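Local coordinates for protein benzoylformate Decarboxylase (PDB 4K9Q) that binds thiamine diphosphate and a magnesium ion and probably catalyses the decarboxylation of benzoylformate, at residues A[184-187]-A[188-191]; A[237-240]-A[241-245]; A[312-315]-A[316-319]. One frame throughout, in Å; residues are numbered along the deposited sequence.

Contact 1: residues A[184-187]-A[188-191]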
ATOM      1  N   PRO A 184      29.122 -17.124 -12.216  1.00 19.33           N
ATOM      2  CA  PRO A 184      30.242 -17.491 -13.099  1.00 16.35           C
ATOM      3  C   PRO A 184      29.803 -18.175 -14.402  1.00 18.24           C
ATOM      4  O   PRO A 184      30.441 -17.960 -15.436  1.00 19.83           O
ATOM      5  CB  PRO A 184      31.075 -18.457 -12.242  1.00 19.56           C
ATOM      6  CG  PRO A 184      30.200 -18.816 -11.073  1.00 25.20           C
ATOM      7  CD  PRO A 184      29.311 -17.639 -10.850  1.00 20.41           C
ATOM      8  N   ASP A 185      28.734 -18.969 -14.360  1.00 17.84           N
ATOM      9  CA  ASP A 185      28.202 -19.598 -15.577  1.00 18.88           C
ATOM     10  C   ASP A 185      27.728 -18.555 -16.588  1.00 19.07           C
ATOM     11  O   ASP A 185      27.838 -18.751 -17.799  1.00 18.06           O
ATOM     12  CB  ASP A 185      27.029 -20.531 -15.263  1.00 21.08           C
ATOM     13  CG  ASP A 185      27.450 -21.775 -14.501  1.00 28.76           C
ATOM     14  OD1 ASP A 185      28.649 -22.123 -14.542  1.00 31.43           O
ATOM     15  OD2 ASP A 185      26.572 -22.403 -13.868  1.00 29.04           O
ATOM     16  N   LYS A 186      27.176 -17.455 -16.085  1.00 16.50           N
ATOM     17  CA  LYS A 186      26.681 -16.400 -16.958  1.00 15.15           C
ATOM     18  C   LYS A 186      27.834 -15.564 -17.506  1.00 14.58           C
ATOM     19  O   LYS A 186      27.794 -15.121 -18.657  1.00 16.94           O
ATOM     20  CB  LYS A 186      25.651 -15.540 -16.215  1.00 14.99           C
ATOM     21  CG  LYS A 186      24.298 -16.215 -16.062  1.00 19.39           C
ATOM     22  CD  LYS A 186      23.565 -16.196 -17.390  1.00 20.38           C
ATOM     23  CE  LYS A 186      22.257 -16.957 -17.348  1.00 25.47           C
ATOM     24  NZ  LYS A 186      21.629 -16.956 -18.699  1.00 24.01           N
ATOM     25  N   VAL A 187      28.868 -15.347 -16.695  1.00 19.27           N
ATOM     26  CA  VAL A 187      30.053 -14.654 -17.193  1.00 15.40           C
ATOM     27  C   VAL A 187      30.636 -15.446 -18.363  1.00 17.18           C
ATOM     28  O   VAL A 187      30.999 -14.875 -19.392  1.00 17.73           O
ATOM     29  CB  VAL A 187      31.143 -14.489 -16.122  1.00 16.70           C
ATOM     30  CG1 VAL A 187      32.361 -13.789 -16.712  1.00 17.57           C
ATOM     31  CG2 VAL A 187      30.616 -13.707 -14.926  1.00 16.00           C
ATOM     32  N   LYS A 188      30.730 -16.762 -18.194  1.00 18.42           N
ATOM     33  CA  LYS A 188      31.257 -17.629 -19.247  1.00 19.45           C
ATOM     34  C   LYS A 188      30.404 -17.543 -20.511  1.00 18.28           C
ATOM     35  O   LYS A 188      30.923 -17.386 -21.617  1.00 18.12           O
ATOM     36  CB  LYS A 188      31.329 -19.076 -18.754  1.00 19.97           C
ATOM     37  CG  LYS A 188      31.967 -20.030 -19.746  1.00 30.28           C
ATOM     38  CD  LYS A 188      32.138 -21.426 -19.145  1.00 42.86           C
ATOM     39  CE  LYS A 188      32.693 -22.414 -20.171  1.00 55.56           C
ATOM     40  NZ  LYS A 188      32.842 -23.799 -19.620  1.00 54.65           N
ATOM     41  N   GLU A 189      29.091 -17.640 -20.337  1.00 17.52           N
ATOM     42  CA  GLU A 189      28.158 -17.515 -21.451  1.00 17.57           C
ATOM     43  C   GLU A 189      28.317 -16.169 -22.164  1.00 17.88           C
ATOM     44  O   GLU A 189      28.397 -16.105 -23.395  1.00 17.57           O
ATOM     45  CB  GLU A 189      26.725 -17.682 -20.945  1.00 18.58           C
ATOM     46  CG  GLU A 189      25.670 -17.541 -22.038  1.00 20.68           C
ATOM     47  CD  GLU A 189      24.263 -17.414 -21.484  1.00 26.33           C
ATOM     48  OE1 GLU A 189      24.042 -17.791 -20.308  1.00 26.83           O
ATOM     49  OE2 GLU A 189      23.378 -16.929 -22.226  1.00 27.68           O
ATOM     50  N   PHE A 190      28.367 -15.086 -21.391  1.00 14.00           N
ATOM     51  CA  PHE A 190      28.492 -13.758 -21.989  1.00 16.08           C
ATOM     52  C   PHE A 190      29.831 -13.598 -22.713  1.00 16.65           C
ATOM     53  O   PHE A 190      29.893 -13.036 -23.809  1.00 14.94           O
ATOM     54  CB  PHE A 190      28.324 -12.658 -20.933  1.00 16.46           C
ATOM     55  CG  PHE A 190      26.892 -12.384 -20.550  1.00 14.36           C
ATOM     56  CD1 PHE A 190      25.921 -13.366 -20.651  1.00 19.98           C
ATOM     57  CD2 PHE A 190      26.521 -11.123 -20.083  1.00 18.51           C
ATOM     58  CE1 PHE A 190      24.607 -13.107 -20.297  1.00 20.01           C
ATOM     59  CE2 PHE A 190      25.209 -10.859 -19.732  1.00 16.21           C
ATOM     60  CZ  PHE A 190      24.252 -11.841 -19.847  1.00 12.84           C
ATOM     61  N   ALA A 191      30.902 -14.099 -22.101  1.00 15.91           N
ATOM     62  CA  ALA A 191      32.229 -14.019 -22.710  1.00 18.47           C
ATOM     63  C   ALA A 191      32.255 -14.770 -24.039  1.00 21.59           C
ATOM     64  O   ALA A 191      32.831 -14.299 -25.018  1.00 19.29           O
ATOM     65  CB  ALA A 191      33.282 -14.569 -21.762  1.00 19.06           C
TER

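Contact 2: residues A[237-240]-A[241-245]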
ATOM      1  N   THR A 237      29.180  10.076 -15.458  1.00 11.73           N
ATOM      2  CA  THR A 237      30.041   9.675 -16.561  1.00 11.42           C
ATOM      3  C   THR A 237      30.580   8.254 -16.373  1.00 11.92           C
ATOM      4  O   THR A 237      31.212   7.958 -15.364  1.00 11.63           O
ATOM      5  CB  THR A 237      31.231  10.650 -16.671  1.00 11.53           C
ATOM      6  OG1 THR A 237      30.739  11.998 -16.696  1.00 14.04           O
ATOM      7  CG2 THR A 237      32.033  10.368 -17.929  1.00 10.97           C
ATOM      8  N   PRO A 238      30.323   7.359 -17.345  1.00  9.82           N
ATOM      9  CA  PRO A 238      30.835   5.999 -17.161  1.00 13.57           C
ATOM     10  C   PRO A 238      32.138   5.684 -17.911  1.00 14.81           C
ATOM     11  O   PRO A 238      32.697   4.610 -17.698  1.00 16.30           O
ATOM     12  CB  PRO A 238      29.701   5.136 -17.725  1.00 15.47           C
ATOM     13  CG  PRO A 238      29.114   5.975 -18.799  1.00 17.97           C
ATOM     14  CD  PRO A 238      29.252   7.418 -18.351  1.00 11.50           C
ATOM     15  N   PHE A 239      32.606   6.581 -18.769  1.00 11.82           N
ATOM     16  CA  PHE A 239      33.771   6.296 -19.605  1.00 14.25           C
ATOM     17  C   PHE A 239      34.446   7.622 -20.005  1.00 13.09           C
ATOM     18  O   PHE A 239      33.764   8.626 -20.243  1.00 14.50           O
ATOM     19  CB  PHE A 239      33.305   5.517 -20.844  1.00 13.76           C
ATOM     20  CG  PHE A 239      34.421   4.903 -21.659  1.00 14.79           C
ATOM     21  CD1 PHE A 239      34.887   5.528 -22.806  1.00 13.89           C
ATOM     22  CD2 PHE A 239      34.966   3.680 -21.300  1.00 16.23           C
ATOM     23  CE1 PHE A 239      35.902   4.959 -23.574  1.00 14.05           C
ATOM     24  CE2 PHE A 239      35.978   3.101 -22.064  1.00 18.42           C
ATOM     25  CZ  PHE A 239      36.445   3.744 -23.202  1.00 14.70           C
ATOM     26  N   PRO A 240      35.790   7.646 -20.065  1.00 13.13           N
ATOM     27  CA  PRO A 240      36.443   8.914 -20.423  1.00 14.24           C
ATOM     28  C   PRO A 240      35.989   9.395 -21.799  1.00 14.64           C
ATOM     29  O   PRO A 240      36.097   8.670 -22.792  1.00 13.23           O
ATOM     30  CB  PRO A 240      37.935   8.558 -20.438  1.00 16.52           C
ATOM     31  CG  PRO A 240      37.990   7.056 -20.527  1.00 14.52           C
ATOM     32  CD  PRO A 240      36.766   6.576 -19.793  1.00 15.46           C
ATOM     33  N   GLU A 241      35.478  10.617 -21.861  1.00 11.55           N
ATOM     34  CA  GLU A 241      34.773  11.055 -23.064  1.00 13.56           C
ATOM     35  C   GLU A 241      35.698  11.578 -24.164  1.00 13.23           C
ATOM     36  O   GLU A 241      35.245  11.903 -25.269  1.00 15.23           O
ATOM     37  CB  GLU A 241      33.671  12.053 -22.694  1.00 13.64           C
ATOM     38  CG  GLU A 241      32.661  11.387 -21.752  1.00 12.97           C
ATOM     39  CD  GLU A 241      31.498  12.269 -21.356  1.00 16.80           C
ATOM     40  OE1 GLU A 241      31.626  13.513 -21.412  1.00 15.69           O
ATOM     41  OE2 GLU A 241      30.449  11.700 -20.977  1.00 16.59           O
ATOM     42  N   ASP A 242      36.991  11.651 -23.861  1.00 16.18           N
ATOM     43  CA  ASP A 242      37.974  11.959 -24.898  1.00 18.35           C
ATOM     44  C   ASP A 242      38.773  10.713 -25.331  1.00 20.03           C
ATOM     45  O   ASP A 242      39.699  10.809 -26.136  1.00 21.15           O
ATOM     46  CB  ASP A 242      38.903  13.097 -24.459  1.00 22.45           C
ATOM     47  CG  ASP A 242      39.611  12.804 -23.153  1.00 24.05           C
ATOM     48  OD1 ASP A 242      39.300  11.769 -22.516  0.80 27.21           O
ATOM     49  OD2 ASP A 242      40.475  13.612 -22.752  0.61 27.11           O
ATOM     50  N   HIS A 243      38.401   9.551 -24.812  1.00 19.22           N
ATOM     51  CA  HIS A 243      39.047   8.301 -25.203  1.00 15.55           C
ATOM     52  C   HIS A 243      38.714   8.007 -26.668  1.00 17.93           C
ATOM     53  O   HIS A 243      37.578   8.211 -27.106  1.00 15.93           O
ATOM     54  CB  HIS A 243      38.560   7.161 -24.308  1.00 15.22           C
ATOM     55  CG  HIS A 243      39.358   5.902 -24.435  1.00 17.24           C
ATOM     56  ND1 HIS A 243      39.223   5.035 -25.498  1.00 19.39           N
ATOM     57  CD2 HIS A 243      40.296   5.357 -23.623  1.00 19.11           C
ATOM     58  CE1 HIS A 243      40.044   4.011 -25.337  1.00 19.75           C
ATOM     59  NE2 HIS A 243      40.704   4.182 -24.205  1.00 17.34           N
ATOM     60  N   PRO A 244      39.708   7.539 -27.443  1.00 18.75           N
ATOM     61  CA  PRO A 244      39.495   7.283 -28.875  1.00 20.56           C
ATOM     62  C   PRO A 244      38.314   6.362 -29.180  1.00 16.85           C
ATOM     63  O   PRO A 244      37.726   6.461 -30.257  1.00 20.00           O
ATOM     64  CB  PRO A 244      40.808   6.630 -29.321  1.00 19.27           C
ATOM     65  CG  PRO A 244      41.530   6.259 -28.051  1.00 28.55           C
ATOM     66  CD  PRO A 244      41.100   7.281 -27.045  1.00 21.36           C
ATOM     67  N   LEU A 245      37.967   5.479 -28.252  1.00 14.98           N
ATOM     68  CA  LEU A 245      36.870   4.555 -28.493  1.00 15.00           C
ATOM     69  C   LEU A 245      35.501   5.184 -28.221  1.00 15.57           C
ATOM     70  O   LEU A 245      34.474   4.660 -28.660  1.00 14.61           O
ATOM     71  CB  LEU A 245      37.047   3.276 -27.669  1.00 17.14           C
ATOM     72  CG  LEU A 245      38.233   2.380 -28.029  1.00 17.94           C
ATOM     73  CD1 LEU A 245      38.276   1.167 -27.111  1.00 18.65           C
ATOM     74  CD2 LEU A 245      38.136   1.940 -29.481  1.00 19.85           C
TER
HETATM   75  O   HOH W   1      29.031  12.530 -18.743  1.00 14.13           O
HETATM   76  O   HOH W   2      30.941   8.625 -20.824  1.00 14.93           O

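Contact 3: residues A[312-315]-A[316-319]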
ATOM      1  N   VAL A 312      22.571 -10.222 -13.221  1.00 12.12           N
ATOM      2  CA  VAL A 312      22.687  -9.226 -12.156  1.00 11.42           C
ATOM      3  C   VAL A 312      24.077  -9.297 -11.539  1.00 13.59           C
ATOM      4  O   VAL A 312      24.533 -10.374 -11.124  1.00 13.41           O
ATOM      5  CB  VAL A 312      21.613  -9.420 -11.060  1.00 14.05           C
ATOM      6  CG1 VAL A 312      21.608  -8.230 -10.095  1.00 14.44           C
ATOM      7  CG2 VAL A 312      20.240  -9.604 -11.681  1.00 12.63           C
ATOM      8  N   SER A 313      24.752  -8.154 -11.482  1.00 12.09           N
ATOM      9  CA  SER A 313      26.094  -8.082 -10.923  1.00 12.76           C
ATOM     10  C   SER A 313      26.527  -6.644 -10.703  1.00 13.18           C
ATOM     11  O   SER A 313      26.171  -5.750 -11.474  1.00 13.34           O
ATOM     12  CB  SER A 313      27.102  -8.741 -11.872  1.00 14.32           C
ATOM     13  OG  SER A 313      28.411  -8.665 -11.351  1.00 14.19           O
ATOM     14  N   ASP A 314      27.318  -6.439  -9.658  1.00 14.22           N
ATOM     15  CA  ASP A 314      28.111  -5.225  -9.534  1.00 12.41           C
ATOM     16  C   ASP A 314      28.920  -5.048 -10.820  1.00 14.45           C
ATOM     17  O   ASP A 314      29.482  -6.012 -11.348  1.00 14.31           O
ATOM     18  CB  ASP A 314      29.065  -5.345  -8.345  1.00 13.33           C
ATOM     19  CG  ASP A 314      29.892  -4.101  -8.133  1.00 17.47           C
ATOM     20  OD1 ASP A 314      29.399  -3.176  -7.447  1.00 16.78           O
ATOM     21  OD2 ASP A 314      31.039  -4.047  -8.635  1.00 15.03           O
ATOM     22  N   SER A 315      28.982  -3.826 -11.338  1.00 13.31           N
ATOM     23  CA  SER A 315      29.681  -3.591 -12.594  1.00 14.41           C
ATOM     24  C   SER A 315      31.169  -3.917 -12.506  1.00 13.46           C
ATOM     25  O   SER A 315      31.742  -4.502 -13.425  1.00 15.45           O
ATOM     26  CB  SER A 315      29.514  -2.136 -13.037  1.00 16.22           C
ATOM     27  OG  SER A 315      28.308  -1.983 -13.763  1.00 17.08           O
ATOM     28  N   LYS A 316      31.795  -3.517 -11.408  1.00 14.31           N
ATOM     29  CA  LYS A 316      33.225  -3.752 -11.251  1.00 15.84           C
ATOM     30  C   LYS A 316      33.520  -5.251 -11.220  1.00 14.02           C
ATOM     31  O   LYS A 316      34.413  -5.734 -11.929  1.00 16.02           O
ATOM     32  CB  LYS A 316      33.767  -3.064  -9.996  1.00 15.33           C
ATOM     33  CG  LYS A 316      35.286  -2.995  -9.977  1.00 18.06           C
ATOM     34  CD  LYS A 316      35.809  -2.201  -8.803  1.00 18.68           C
ATOM     35  CE  LYS A 316      37.330  -2.138  -8.855  1.00 29.43           C
ATOM     36  NZ  LYS A 316      37.904  -1.526  -7.632  1.00 38.23           N
ATOM     37  N   LEU A 317      32.766  -5.983 -10.410  1.00 13.77           N
ATOM     38  CA  LEU A 317      32.968  -7.422 -10.298  1.00 16.11           C
ATOM     39  C   LEU A 317      32.776  -8.108 -11.651  1.00 17.15           C
ATOM     40  O   LEU A 317      33.555  -8.990 -12.017  1.00 16.21           O
ATOM     41  CB  LEU A 317      32.039  -8.018  -9.249  1.00 13.81           C
ATOM     42  CG  LEU A 317      32.360  -7.514  -7.843  1.00 14.60           C
ATOM     43  CD1 LEU A 317      31.495  -8.207  -6.814  1.00 13.61           C
ATOM     44  CD2 LEU A 317      33.824  -7.738  -7.530  1.00 14.38           C
ATOM     45  N   PHE A 318      31.761  -7.695 -12.408  1.00 13.50           N
ATOM     46  CA  PHE A 318      31.572  -8.276 -13.735  1.00 15.71           C
ATOM     47  C   PHE A 318      32.723  -7.963 -14.684  1.00 14.80           C
ATOM     48  O   PHE A 318      33.228  -8.850 -15.360  1.00 15.09           O
ATOM     49  CB  PHE A 318      30.275  -7.833 -14.403  1.00 16.27           C
ATOM     50  CG  PHE A 318      30.168  -8.313 -15.821  1.00 14.95           C
ATOM     51  CD1 PHE A 318      29.735  -9.607 -16.095  1.00 14.74           C
ATOM     52  CD2 PHE A 318      30.569  -7.504 -16.872  1.00 16.13           C
ATOM     53  CE1 PHE A 318      29.664 -10.066 -17.407  1.00 15.34           C
ATOM     54  CE2 PHE A 318      30.508  -7.954 -18.175  1.00 17.37           C
ATOM     55  CZ  PHE A 318      30.053  -9.235 -18.443  1.00 16.45           C
ATOM     56  N   LEU A 319      33.121  -6.699 -14.755  1.00 13.86           N
ATOM     57  CA  LEU A 319      34.174  -6.302 -15.689  1.00 15.34           C
ATOM     58  C   LEU A 319      35.492  -7.031 -15.391  1.00 17.95           C
ATOM     59  O   LEU A 319      36.209  -7.439 -16.301  1.00 19.78           O
ATOM     60  CB  LEU A 319      34.367  -4.784 -15.666  1.00 17.66           C
ATOM     61  CG  LEU A 319      33.229  -4.017 -16.349  1.00 14.91           C
ATOM     62  CD1 LEU A 319      33.211  -2.556 -15.912  1.00 13.02           C
ATOM     63  CD2 LEU A 319      33.339  -4.142 -17.873  1.00 17.54           C
TER

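Contact 1: residues A[184-187]-A[188-191]
K186 and E189 stand one helical turn apart and lie alongside each other, their tips reaching out on one flank of the helix. Their ends meet in a salt bridge, with K186 NZ 3.0 Å from E189 OE1. The lysine comes in on the syn lone pair of OE1, the side facing the other carboxylate oxygen. The two chains reach this point by different shapes. E189 is extended beyond CG. K186 is bent at its second torsion (chi2 -75°), which brings its outer half alongside the carboxylate, and K186 CD lies 3.4 Å from E189 OE1.

F190 carries its CG beside the backbone N (chi1 -79°), which brings the root of the ring to K186 O. F190 CD1 is 3.3 Å from K186 O, which meets the ring obliquely. The same oxygen accepts the backbone bond from F190 N at 2.8 Å. K186 CD also reaches F190 CE1 at 4.4 Å, so the lysine's aliphatic part touches the ring as well.

On another side of the helix, the methyl CB of A191 sits 3.3 Å from V187 O, which takes the bond from A191 N. V187 and A191 are buried and both pack on L325. K188 CB rests 3.6 Å from P184 O, the acceptor of the bond from K188 N.

The second subunit covers part of this surface, its V176 packing on K186. F190 and K186 both rest on L311 of strand 309-312. The arrangement is that of the first turns of an amphipathic alpha helix, with an i to i+3 salt bridge on its polar flank. Helix 184-196 is laid on the edge strand of the parallel sheet in the Rossmann-like central domain.

Contact 2: residues A[237-240]-A[241-245]
F239 and H243 form the tight part of this contact, an edge-to-face aromatic pair. The edge of F239 is turned to the face of H243, with ring centroids 5.0 Å apart and planes at 63°. H243 has its CG opposite the backbone N (chi1 -168°), which sets the imidazole against the phenyl ring. F239 CZ lies over the imidazole near its rim, and F239 CE1 comes to 3.5 Å from H243 CB. The opposite face of the imidazole is covered by P244 CD. One face of F239 is in turn covered by CD of P240, whose CG lies 3.8 Å from H243 CB.

The imidazole is also held at its edge. L245 N donates in the ring plane to H243 ND1 at 3.1 Å. H243 NE2 is bonded to E222, which is consistent with a proton on NE2. The two bonds fix the rotation of the ring. A type I turn from P240 to H243 brings the rings together. Its bond from H243 N to P240 O is 3.2 Å long, and the donor stands above the carbonyl plane.

The other end is looser and uses water. T237 CG2 approaches E241 OE2 only to 3.7 Å. One water joins T237 OG1 to E241 OE2, donating to the carboxylate. A second water donates to E241 OE2 and, at 2.9 Å, to F239 O. E241 OE1 accepts from I386 N. D242 is exposed at the turn, and its OD2 bonds N387.

The loop links strands 228-230 and 246-249. P240 packs on W214 and I218 of helix 214-224, and F239 on A221 of the same helix. F239 and E241 both touch F246 at the start of strand 246-249, while L245 pairs by backbone with V228.

Contact 3: residues A[312-315]-A[316-319]
The backbone is extended at S313, polyproline-like at D314 and helical from S315, which places D314 just before the helix and beside L317 N. D314 is the N-cap. Its OD2 accepts from L317 N at 3.1 Å, using the anti lone pair, in a nearly straight bond (160° at the hydrogen). With CG anti to the backbone N (chi1 -178°), the carboxylate folds over the open first turn. OD2 also lies 3.2 Å from K316 CB. D314 OD1 bonds Q149, so both oxygens have partners, and the helix end would probably stabilise the negative charge.

L317 closes in beside the cap, its CG 4.0 Å from D314 CB. S313 grips the backbone of the cap residue. S313 OG donates to D314 O at 2.9 Å and lies 3.7 Å from F318 CB. D314 O therefore takes two donors, S313 OG and F318 N, the latter at 3.0 Å. One turn on, L319 CG packs 3.3 Å from S315 O, which accepts from L319 N.

S315, F318 and L319 all touch I270 of strand 266-270. The motif is an aspartate N-cap at a strand-to-helix junction. Only S313 and D314 separate helix 315-323 from strand 309-312, the outermost strand of its sheet within this chain, in the Rossmann-like central domain.

Overall arrangement
All three contacts belong to the central domain, and none lies at the thiamine diphosphate or magnesium sites. Contacts 1 and 3 are neighbours, with centres 12 Å apart. They touch where F190 CD2 meets F318 CE1 at 4.3 Å. Both also reach the second subunit, and reciprocally: P184 of contact 1 packs on L317 of the second subunit, while L317 of contact 3 packs on its P184. Contact 2 stands apart. Its centre is 26 Å from contact 1, and their nearest atoms are about 17 Å apart. Contact 3 comes closer, to about 7 Å at the nearest atoms. Helix 214-224 touches both contacts 2 and 3.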